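Local coordinates for manganese-binding protein (Chlamydia trachomatis, PDB 6NSI) that binds iron, manganese and nickel ions, with a preference for ferrous iron, and delivers them to the membrane permease of an ABC transporter for import, at residues 55-60 with 102-107. Numbering follows the deposited sequence.
With FE (Fe (III) ion), chain B.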
loop_
_atom_site.group_PDB
_atom_site.type_symbol
_atom_site.label_atom_id
_atom_site.label_comp_id
_atom_site.label_asym_id
_atom_site.label_seq_id
_atom_site.Cartn_x
_atom_site.Cartn_y
_atom_site.Cartn_z
ATOM N N PHE A 55 -14.381 -7.495 1.414
ATOM C CA PHE A 55 -13.486 -6.826 0.477
ATOM C C PHE A 55 -12.032 -7.209 0.774
ATOM O O PHE A 55 -11.522 -6.942 1.869
ATOM C CB PHE A 55 -13.693 -5.312 0.551
ATOM C CG PHE A 55 -14.935 -4.834 -0.157
ATOM C CD1 PHE A 55 -16.065 -4.473 0.564
ATOM C CD2 PHE A 55 -14.969 -4.741 -1.543
ATOM C CE1 PHE A 55 -17.212 -4.028 -0.087
ATOM C CE2 PHE A 55 -16.117 -4.292 -2.201
ATOM C CZ PHE A 55 -17.234 -3.940 -1.472
ATOM N N CYS A 56 -11.383 -7.853 -0.202
ATOM C CA CYS A 56 -10.008 -8.328 -0.115
ATOM C C CYS A 56 -9.118 -7.589 -1.099
ATOM O O CYS A 56 -9.571 -7.130 -2.156
ATOM C CB CYS A 56 -9.910 -9.819 -0.431
ATOM S SG CYS A 56 -10.965 -10.813 0.600
ATOM N N ASN A 57 -7.832 -7.525 -0.760
ATOM C CA ASN A 57 -6.848 -6.952 -1.672
ATOM C C ASN A 57 -6.545 -7.898 -2.820
ATOM O O ASN A 57 -6.338 -7.452 -3.954
ATOM C CB ASN A 57 -5.548 -6.632 -0.928
ATOM C CG ASN A 57 -4.569 -5.860 -1.782
ATOM O OD1 ASN A 57 -4.637 -4.643 -1.833
ATOM N ND2 ASN A 57 -3.642 -6.559 -2.450
ATOM N N GLY A 58 -6.525 -9.204 -2.543
ATOM C CA GLY A 58 -6.025 -10.169 -3.499
ATOM C C GLY A 58 -4.518 -10.013 -3.618
ATOM O O GLY A 58 -3.849 -9.486 -2.726
ATOM N N LEU A 59 -3.990 -10.482 -4.754
ATOM C CA LEU A 59 -2.563 -10.383 -5.077
ATOM C C LEU A 59 -1.700 -11.012 -3.989
ATOM O O LEU A 59 -0.548 -10.611 -3.784
ATOM C CB LEU A 59 -2.138 -8.928 -5.331
ATOM C CG LEU A 59 -3.089 -8.050 -6.167
ATOM C CD1 LEU A 59 -2.592 -6.603 -6.270
ATOM C CD2 LEU A 59 -3.318 -8.633 -7.553
ATOM N N GLY A 60 -2.263 -11.982 -3.269
ATOM C CA GLY A 60 -1.549 -12.705 -2.233
ATOM C C GLY A 60 -1.501 -12.059 -0.862
ATOM O O GLY A 60 -0.798 -12.573 0.014
ATOM N N HIS A 102 1.087 -4.471 -3.060
ATOM C CA HIS A 102 1.050 -3.144 -2.445
ATOM C C HIS A 102 0.549 -2.054 -3.377
ATOM O O HIS A 102 1.195 -1.006 -3.501
ATOM C CB HIS A 102 2.444 -2.762 -1.932
ATOM C CG HIS A 102 3.009 -3.752 -0.960
ATOM N ND1 HIS A 102 3.799 -4.817 -1.352
ATOM C CD2 HIS A 102 2.904 -3.840 0.390
ATOM C CE1 HIS A 102 4.154 -5.514 -0.284
ATOM N NE2 HIS A 102 3.629 -4.940 0.783
ATOM N N ILE A 103 -0.615 -2.256 -4.009
ATOM C CA ILE A 103 -1.087 -1.271 -4.986
ATOM C C ILE A 103 -1.679 -0.019 -4.353
ATOM O O ILE A 103 -1.894 0.974 -5.059
ATOM C CB ILE A 103 -2.122 -1.902 -5.941
ATOM C CG1 ILE A 103 -3.286 -2.520 -5.154
ATOM C CG2 ILE A 103 -1.449 -2.938 -6.864
ATOM C CD1 ILE A 103 -4.465 -3.045 -6.038
ATOM N N TRP A 104 -1.952 -0.023 -3.045
ATOM C CA TRP A 104 -2.585 1.127 -2.404
ATOM C C TRP A 104 -1.642 2.308 -2.199
ATOM O O TRP A 104 -2.089 3.350 -1.702
ATOM C CB TRP A 104 -3.187 0.723 -1.052
ATOM C CG TRP A 104 -2.144 0.144 -0.114
ATOM C CD1 TRP A 104 -1.321 0.836 0.736
ATOM C CD2 TRP A 104 -1.806 -1.237 0.036
ATOM N NE1 TRP A 104 -0.490 -0.041 1.418
ATOM C CE2 TRP A 104 -0.773 -1.317 1.011
ATOM C CE3 TRP A 104 -2.282 -2.420 -0.542
ATOM C CZ2 TRP A 104 -0.212 -2.532 1.406
ATOM C CZ3 TRP A 104 -1.722 -3.626 -0.145
ATOM C CH2 TRP A 104 -0.697 -3.673 0.819
ATOM N N THR A 105 -0.357 2.184 -2.541
ATOM C CA THR A 105 0.533 3.340 -2.517
ATOM C C THR A 105 0.530 4.109 -3.827
ATOM O O THR A 105 1.151 5.176 -3.900
ATOM C CB THR A 105 1.975 2.927 -2.213
ATOM O OG1 THR A 105 2.508 2.201 -3.332
ATOM C CG2 THR A 105 2.041 2.052 -0.932
ATOM N N ASP A 106 -0.109 3.576 -4.865
ATOM C CA ASP A 106 -0.262 4.270 -6.134
ATOM C C ASP A 106 -1.710 4.763 -6.167
ATOM O O ASP A 106 -2.642 3.967 -6.327
ATOM C CB ASP A 106 0.088 3.329 -7.291
ATOM C CG ASP A 106 -0.184 3.938 -8.676
ATOM O OD1 ASP A 106 -1.042 4.842 -8.787
ATOM O OD2 ASP A 106 0.444 3.481 -9.665
ATOM N N MET A 107 -1.892 6.073 -5.984
ATOM C CA MET A 107 -3.225 6.649 -5.811
ATOM C C MET A 107 -4.079 6.552 -7.074
ATOM O O MET A 107 -5.309 6.580 -6.977
ATOM C CB MET A 107 -3.095 8.104 -5.347
ATOM C CG MET A 107 -4.426 8.796 -4.986
ATOM S SD MET A 107 -5.347 8.082 -3.595
ATOM C CE MET A 107 -4.186 8.173 -2.226
HETATM FE FE FE B . 3.891 -5.343 2.917
#
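Asn57 reaches Trp104 because its CG stands trans to the backbone N (chi1 -172°), which carries the amide across to the indole. Trp104 CG sits between its backbone N and carbonyl carbon (chi1 58°), and the benzo edge of its ring reaches Asn57. Asn57 OD1 meets that edge near the ring plane, 3.5 Å from Trp104 CE3. The amide lies beside the edge, its plane turned 82° from the ring. Asn57 ND2 donates to Gly58 O at 2.9 Å, coming from above that carbonyl plane, and also to Pro101 O, just before His102. The amide thus ties the turn just after strand 54-56 to the loop that carries the metal ligand. Beside it, Leu59 CD1 packs on Ile103 CG2 at 3.9 Å, the two side chains crossing at about a right angle. One face of the indole lies against His102 CA, and Trp104 NE1 hydrogen-bonds to Ser259 O, next to the ligand Asp260. His102 turns away from 55-60 and binds the iron through NE2 at 2.2 Å. With ND1 hydrogen-bonded to Asp100 OD1, it joins His36, His168 and Asp260 in a three-histidine, one-aspartate metal site, consistent with the solute-binding protein 9 family.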